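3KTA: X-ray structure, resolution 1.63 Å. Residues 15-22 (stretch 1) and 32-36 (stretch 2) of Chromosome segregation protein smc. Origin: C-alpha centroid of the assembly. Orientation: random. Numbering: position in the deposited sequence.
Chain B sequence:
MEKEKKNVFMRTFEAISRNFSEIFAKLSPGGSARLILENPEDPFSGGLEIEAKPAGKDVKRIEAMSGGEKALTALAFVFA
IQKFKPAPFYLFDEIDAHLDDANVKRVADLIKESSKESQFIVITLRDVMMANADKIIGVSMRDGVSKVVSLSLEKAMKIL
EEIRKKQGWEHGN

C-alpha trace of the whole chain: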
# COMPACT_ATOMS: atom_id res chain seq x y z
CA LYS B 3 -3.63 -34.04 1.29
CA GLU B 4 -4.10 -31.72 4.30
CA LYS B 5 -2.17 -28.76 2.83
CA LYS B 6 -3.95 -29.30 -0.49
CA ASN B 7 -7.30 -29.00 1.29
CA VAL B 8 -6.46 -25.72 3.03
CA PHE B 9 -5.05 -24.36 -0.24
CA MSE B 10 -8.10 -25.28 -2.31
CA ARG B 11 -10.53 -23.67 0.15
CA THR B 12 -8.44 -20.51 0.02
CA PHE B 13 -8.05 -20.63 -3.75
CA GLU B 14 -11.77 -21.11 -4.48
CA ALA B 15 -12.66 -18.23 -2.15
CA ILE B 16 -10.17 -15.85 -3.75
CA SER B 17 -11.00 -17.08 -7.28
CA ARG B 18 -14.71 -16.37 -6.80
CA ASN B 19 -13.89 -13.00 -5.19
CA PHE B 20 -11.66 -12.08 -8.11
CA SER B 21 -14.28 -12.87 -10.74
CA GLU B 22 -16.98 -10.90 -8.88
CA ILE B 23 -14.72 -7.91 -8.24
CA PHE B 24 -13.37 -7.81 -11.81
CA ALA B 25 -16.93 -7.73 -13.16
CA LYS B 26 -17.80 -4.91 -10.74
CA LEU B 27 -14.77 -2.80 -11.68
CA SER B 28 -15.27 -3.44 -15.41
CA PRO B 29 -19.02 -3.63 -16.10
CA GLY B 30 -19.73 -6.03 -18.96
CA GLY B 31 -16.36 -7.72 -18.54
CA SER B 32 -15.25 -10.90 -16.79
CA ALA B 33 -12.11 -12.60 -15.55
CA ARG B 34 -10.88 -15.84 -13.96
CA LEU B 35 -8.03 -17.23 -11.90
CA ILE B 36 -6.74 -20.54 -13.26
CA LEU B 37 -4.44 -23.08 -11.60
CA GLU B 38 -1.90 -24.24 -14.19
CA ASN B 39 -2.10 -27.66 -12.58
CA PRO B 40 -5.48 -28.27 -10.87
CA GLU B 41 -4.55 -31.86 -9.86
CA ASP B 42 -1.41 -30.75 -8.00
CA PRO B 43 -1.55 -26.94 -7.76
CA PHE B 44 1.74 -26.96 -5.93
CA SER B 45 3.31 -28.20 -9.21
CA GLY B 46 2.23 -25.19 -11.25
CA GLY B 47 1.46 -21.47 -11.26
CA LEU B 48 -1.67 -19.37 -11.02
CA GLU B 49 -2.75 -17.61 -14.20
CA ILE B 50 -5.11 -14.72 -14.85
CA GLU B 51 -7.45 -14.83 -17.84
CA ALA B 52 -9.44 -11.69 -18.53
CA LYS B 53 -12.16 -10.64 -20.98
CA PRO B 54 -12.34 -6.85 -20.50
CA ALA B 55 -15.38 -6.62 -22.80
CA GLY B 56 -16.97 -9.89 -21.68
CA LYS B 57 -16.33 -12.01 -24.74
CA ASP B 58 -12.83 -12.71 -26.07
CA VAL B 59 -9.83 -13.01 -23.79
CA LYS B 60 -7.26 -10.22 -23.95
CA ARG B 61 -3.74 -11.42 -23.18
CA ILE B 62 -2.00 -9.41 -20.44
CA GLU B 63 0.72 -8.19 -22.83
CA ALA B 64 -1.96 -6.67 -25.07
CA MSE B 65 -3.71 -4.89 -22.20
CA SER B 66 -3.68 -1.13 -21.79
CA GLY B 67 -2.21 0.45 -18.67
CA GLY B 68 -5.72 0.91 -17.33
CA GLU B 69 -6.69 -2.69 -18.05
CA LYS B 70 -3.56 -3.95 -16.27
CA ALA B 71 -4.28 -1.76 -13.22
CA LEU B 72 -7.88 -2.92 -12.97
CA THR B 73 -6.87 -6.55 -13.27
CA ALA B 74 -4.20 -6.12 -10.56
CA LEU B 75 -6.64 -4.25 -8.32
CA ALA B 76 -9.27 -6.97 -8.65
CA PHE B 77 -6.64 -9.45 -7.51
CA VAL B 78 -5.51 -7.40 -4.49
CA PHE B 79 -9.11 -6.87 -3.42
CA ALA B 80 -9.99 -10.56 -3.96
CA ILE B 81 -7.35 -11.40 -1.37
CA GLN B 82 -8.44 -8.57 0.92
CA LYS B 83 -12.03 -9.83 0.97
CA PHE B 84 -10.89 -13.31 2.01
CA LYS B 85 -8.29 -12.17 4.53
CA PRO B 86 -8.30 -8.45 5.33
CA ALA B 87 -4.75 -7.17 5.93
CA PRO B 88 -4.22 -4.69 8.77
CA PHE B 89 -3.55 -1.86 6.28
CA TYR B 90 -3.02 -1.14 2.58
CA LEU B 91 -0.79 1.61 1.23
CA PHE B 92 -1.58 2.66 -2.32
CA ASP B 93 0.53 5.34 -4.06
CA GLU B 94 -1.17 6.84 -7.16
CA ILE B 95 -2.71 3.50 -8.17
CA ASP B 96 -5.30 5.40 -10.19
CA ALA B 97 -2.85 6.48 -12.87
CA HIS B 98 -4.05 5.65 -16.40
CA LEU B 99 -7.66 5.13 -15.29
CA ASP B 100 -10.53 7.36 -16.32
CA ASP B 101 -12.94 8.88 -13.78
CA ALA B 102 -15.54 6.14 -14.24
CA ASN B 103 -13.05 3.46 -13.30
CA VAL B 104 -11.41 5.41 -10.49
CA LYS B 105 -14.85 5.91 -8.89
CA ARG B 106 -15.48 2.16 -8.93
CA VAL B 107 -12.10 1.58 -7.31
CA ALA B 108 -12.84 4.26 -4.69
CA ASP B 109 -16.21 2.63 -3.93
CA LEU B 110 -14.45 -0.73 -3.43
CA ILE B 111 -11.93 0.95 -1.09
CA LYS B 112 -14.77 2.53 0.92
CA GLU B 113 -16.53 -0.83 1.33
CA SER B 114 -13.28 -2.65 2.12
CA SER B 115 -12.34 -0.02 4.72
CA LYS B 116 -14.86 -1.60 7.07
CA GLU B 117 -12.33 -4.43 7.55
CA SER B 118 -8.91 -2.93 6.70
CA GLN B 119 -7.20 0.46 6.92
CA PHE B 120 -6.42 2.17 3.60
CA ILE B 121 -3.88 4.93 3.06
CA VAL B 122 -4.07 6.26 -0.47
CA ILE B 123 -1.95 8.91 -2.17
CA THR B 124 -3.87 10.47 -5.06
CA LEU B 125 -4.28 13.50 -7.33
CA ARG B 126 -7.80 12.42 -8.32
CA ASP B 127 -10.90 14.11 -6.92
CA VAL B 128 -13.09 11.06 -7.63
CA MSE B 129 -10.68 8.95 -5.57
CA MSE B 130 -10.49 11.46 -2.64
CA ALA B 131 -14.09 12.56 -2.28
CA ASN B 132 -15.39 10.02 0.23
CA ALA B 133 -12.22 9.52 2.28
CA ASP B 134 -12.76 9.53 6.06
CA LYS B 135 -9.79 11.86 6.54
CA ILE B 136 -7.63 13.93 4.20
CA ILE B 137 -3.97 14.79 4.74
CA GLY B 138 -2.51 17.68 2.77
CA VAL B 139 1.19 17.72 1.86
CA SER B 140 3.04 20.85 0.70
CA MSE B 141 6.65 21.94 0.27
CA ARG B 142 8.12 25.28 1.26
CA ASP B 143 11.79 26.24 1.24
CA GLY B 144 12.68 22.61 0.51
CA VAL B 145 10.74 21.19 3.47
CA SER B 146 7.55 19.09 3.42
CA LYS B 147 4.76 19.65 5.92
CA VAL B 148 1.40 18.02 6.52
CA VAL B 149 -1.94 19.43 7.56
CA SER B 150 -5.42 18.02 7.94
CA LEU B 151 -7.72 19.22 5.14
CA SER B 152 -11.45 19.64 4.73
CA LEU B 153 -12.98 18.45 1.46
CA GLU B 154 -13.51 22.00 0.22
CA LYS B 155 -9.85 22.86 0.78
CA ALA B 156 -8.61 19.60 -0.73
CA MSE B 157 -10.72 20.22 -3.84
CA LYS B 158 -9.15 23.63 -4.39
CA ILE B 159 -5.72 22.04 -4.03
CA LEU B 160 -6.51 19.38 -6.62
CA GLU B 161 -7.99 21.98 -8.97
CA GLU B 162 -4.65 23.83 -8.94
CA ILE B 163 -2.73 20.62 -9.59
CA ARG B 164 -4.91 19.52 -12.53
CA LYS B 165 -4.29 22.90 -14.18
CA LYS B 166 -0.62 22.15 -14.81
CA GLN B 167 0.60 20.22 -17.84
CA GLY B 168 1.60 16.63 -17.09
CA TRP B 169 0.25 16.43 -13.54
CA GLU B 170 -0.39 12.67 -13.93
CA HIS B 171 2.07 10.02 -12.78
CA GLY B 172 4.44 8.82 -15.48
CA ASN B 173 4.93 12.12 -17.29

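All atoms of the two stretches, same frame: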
# COMPACT_ATOMS: atom_id res chain seq x y z
N ALA B 15 -12.11 -19.47 -2.72
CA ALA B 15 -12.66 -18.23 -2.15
C ALA B 15 -12.11 -17.02 -2.88
O ALA B 15 -12.87 -16.16 -3.35
CB ALA B 15 -12.34 -18.16 -0.67
N ILE B 16 -10.79 -16.95 -3.02
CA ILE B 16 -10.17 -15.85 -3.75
C ILE B 16 -10.53 -15.81 -5.24
O ILE B 16 -10.74 -14.73 -5.81
CB ILE B 16 -8.64 -15.84 -3.51
CG1 ILE B 16 -8.38 -15.56 -2.03
CG2 ILE B 16 -7.96 -14.78 -4.36
CD1 ILE B 16 -6.95 -15.75 -1.57
N SER B 17 -10.63 -16.98 -5.88
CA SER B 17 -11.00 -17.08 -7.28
C SER B 17 -12.39 -16.49 -7.50
O SER B 17 -12.60 -15.69 -8.42
CB SER B 17 -10.96 -18.55 -7.73
OG SER B 17 -11.34 -18.67 -9.08
N ARG B 18 -13.34 -16.87 -6.64
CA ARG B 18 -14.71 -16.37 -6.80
C ARG B 18 -14.74 -14.86 -6.53
O ARG B 18 -15.36 -14.09 -7.29
CB ARG B 18 -15.68 -17.10 -5.87
CG ARG B 18 -17.10 -16.53 -5.94
CD ARG B 18 -18.09 -17.38 -5.16
N ASN B 19 -14.02 -14.43 -5.49
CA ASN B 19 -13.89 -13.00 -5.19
C ASN B 19 -13.36 -12.23 -6.40
O ASN B 19 -13.86 -11.15 -6.74
CB ASN B 19 -12.96 -12.76 -3.99
CG ASN B 19 -13.55 -13.24 -2.65
OD1 ASN B 19 -14.73 -13.57 -2.54
ND2 ASN B 19 -12.71 -13.26 -1.62
N PHE B 20 -12.31 -12.76 -7.01
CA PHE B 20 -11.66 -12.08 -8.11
C PHE B 20 -12.60 -11.89 -9.29
O PHE B 20 -12.70 -10.80 -9.88
CB PHE B 20 -10.42 -12.86 -8.55
CG PHE B 20 -9.79 -12.33 -9.81
CD1 PHE B 20 -8.97 -11.19 -9.78
CD2 PHE B 20 -9.96 -12.99 -11.02
CE1 PHE B 20 -8.38 -10.71 -10.94
CE2 PHE B 20 -9.37 -12.51 -12.18
CZ PHE B 20 -8.58 -11.38 -12.14
N SER B 21 -13.31 -12.95 -9.64
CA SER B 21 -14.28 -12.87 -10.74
C SER B 21 -15.37 -11.83 -10.45
O SER B 21 -15.69 -11.00 -11.31
CB SER B 21 -14.86 -14.25 -11.05
OG SER B 21 -13.85 -15.09 -11.59
N GLU B 22 -15.92 -11.84 -9.23
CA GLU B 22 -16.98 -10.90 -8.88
C GLU B 22 -16.45 -9.46 -8.90
O GLU B 22 -17.08 -8.55 -9.45
CB GLU B 22 -17.57 -11.24 -7.52
CG GLU B 22 -18.33 -12.56 -7.51
CD GLU B 22 -18.85 -12.94 -6.14
OE1 GLU B 22 -18.58 -12.21 -5.16
OE2 GLU B 22 -19.53 -13.98 -6.04
N SER B 32 -15.39 -9.78 -17.71
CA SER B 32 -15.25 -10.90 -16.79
C SER B 32 -13.81 -11.37 -16.73
O SER B 32 -13.02 -11.10 -17.64
CB SER B 32 -16.16 -12.06 -17.22
OG SER B 32 -15.71 -12.65 -18.43
N ALA B 33 -13.45 -12.07 -15.66
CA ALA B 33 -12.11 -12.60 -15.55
C ALA B 33 -12.08 -13.80 -14.62
O ALA B 33 -12.98 -13.98 -13.80
CB ALA B 33 -11.13 -11.53 -15.07
N ARG B 34 -11.04 -14.63 -14.77
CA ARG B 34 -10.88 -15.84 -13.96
C ARG B 34 -9.44 -16.01 -13.48
O ARG B 34 -8.49 -15.58 -14.14
CB ARG B 34 -11.21 -17.10 -14.78
CG ARG B 34 -12.65 -17.32 -15.14
CD ARG B 34 -12.80 -18.71 -15.78
NE ARG B 34 -11.95 -18.87 -16.96
CZ ARG B 34 -11.23 -19.96 -17.24
NH1 ARG B 34 -11.25 -21.01 -16.43
NH2 ARG B 34 -10.50 -20.00 -18.34
N LEU B 35 -9.30 -16.67 -12.33
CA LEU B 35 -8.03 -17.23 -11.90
C LEU B 35 -8.01 -18.70 -12.30
O LEU B 35 -9.01 -19.42 -12.15
CB LEU B 35 -7.85 -17.12 -10.39
CG LEU B 35 -7.92 -15.72 -9.77
CD1 LEU B 35 -7.53 -15.79 -8.30
CD2 LEU B 35 -7.02 -14.74 -10.51
N ILE B 36 -6.86 -19.16 -12.79
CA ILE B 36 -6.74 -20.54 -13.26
C ILE B 36 -5.48 -21.18 -12.69
O ILE B 36 -4.41 -20.62 -12.83
CB ILE B 36 -6.64 -20.57 -14.79
CG1 ILE B 36 -7.82 -19.81 -15.41
CG2 ILE B 36 -6.57 -22.00 -15.31
CD1 ILE B 36 -7.67 -19.58 -16.89
O HOH W 1 -11.94 -17.08 -11.03
O HOH W 2 -15.74 -12.04 -13.78

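Strand 32-36 runs nearly antiparallel to helix 15-22, at 162° between their directions, with the axes approaching to 7.1 Å and 330 Å² buried between them. At its start, Ser 32 lies beyond contact range of the helix. Ala 33 makes the tightest link: its carbonyl O accepts a hydrogen bond from Ser 21 OG (2.6 Å), a donor that the m rotamer brings to the strand. Water 2 bridges the same pair of residues, accepting from Ala 33 N (3.0 Å to its O) and donating to Ser 21 O (2.7 Å). The small methyl of Ala 33 allows close packing, with CB 3.5 Å from Phe 20 CE2. Arg 34 directs its CB away from the helix, leaving mainly its backbone here; its N lies at the edge of the Phe 20 ring, 3.7 Å from CE2. Leu 35 points toward the helix and is the most extensively covered residue. Its CD2 sits over one face of the Phe 20 ring, 3.6 Å from the centroid, in a CH-pi contact, while CD1 reaches Ser 17 CA (3.8 Å) and Ile 16 CG2 (4.1 Å). Leu 35 N donates to water 1 (3.0 Å to its O), which also hydrogen-bonds Ser 17 OG (2.6 Å) and Ser 21 OG (2.8 Å). Ile 36 turns away.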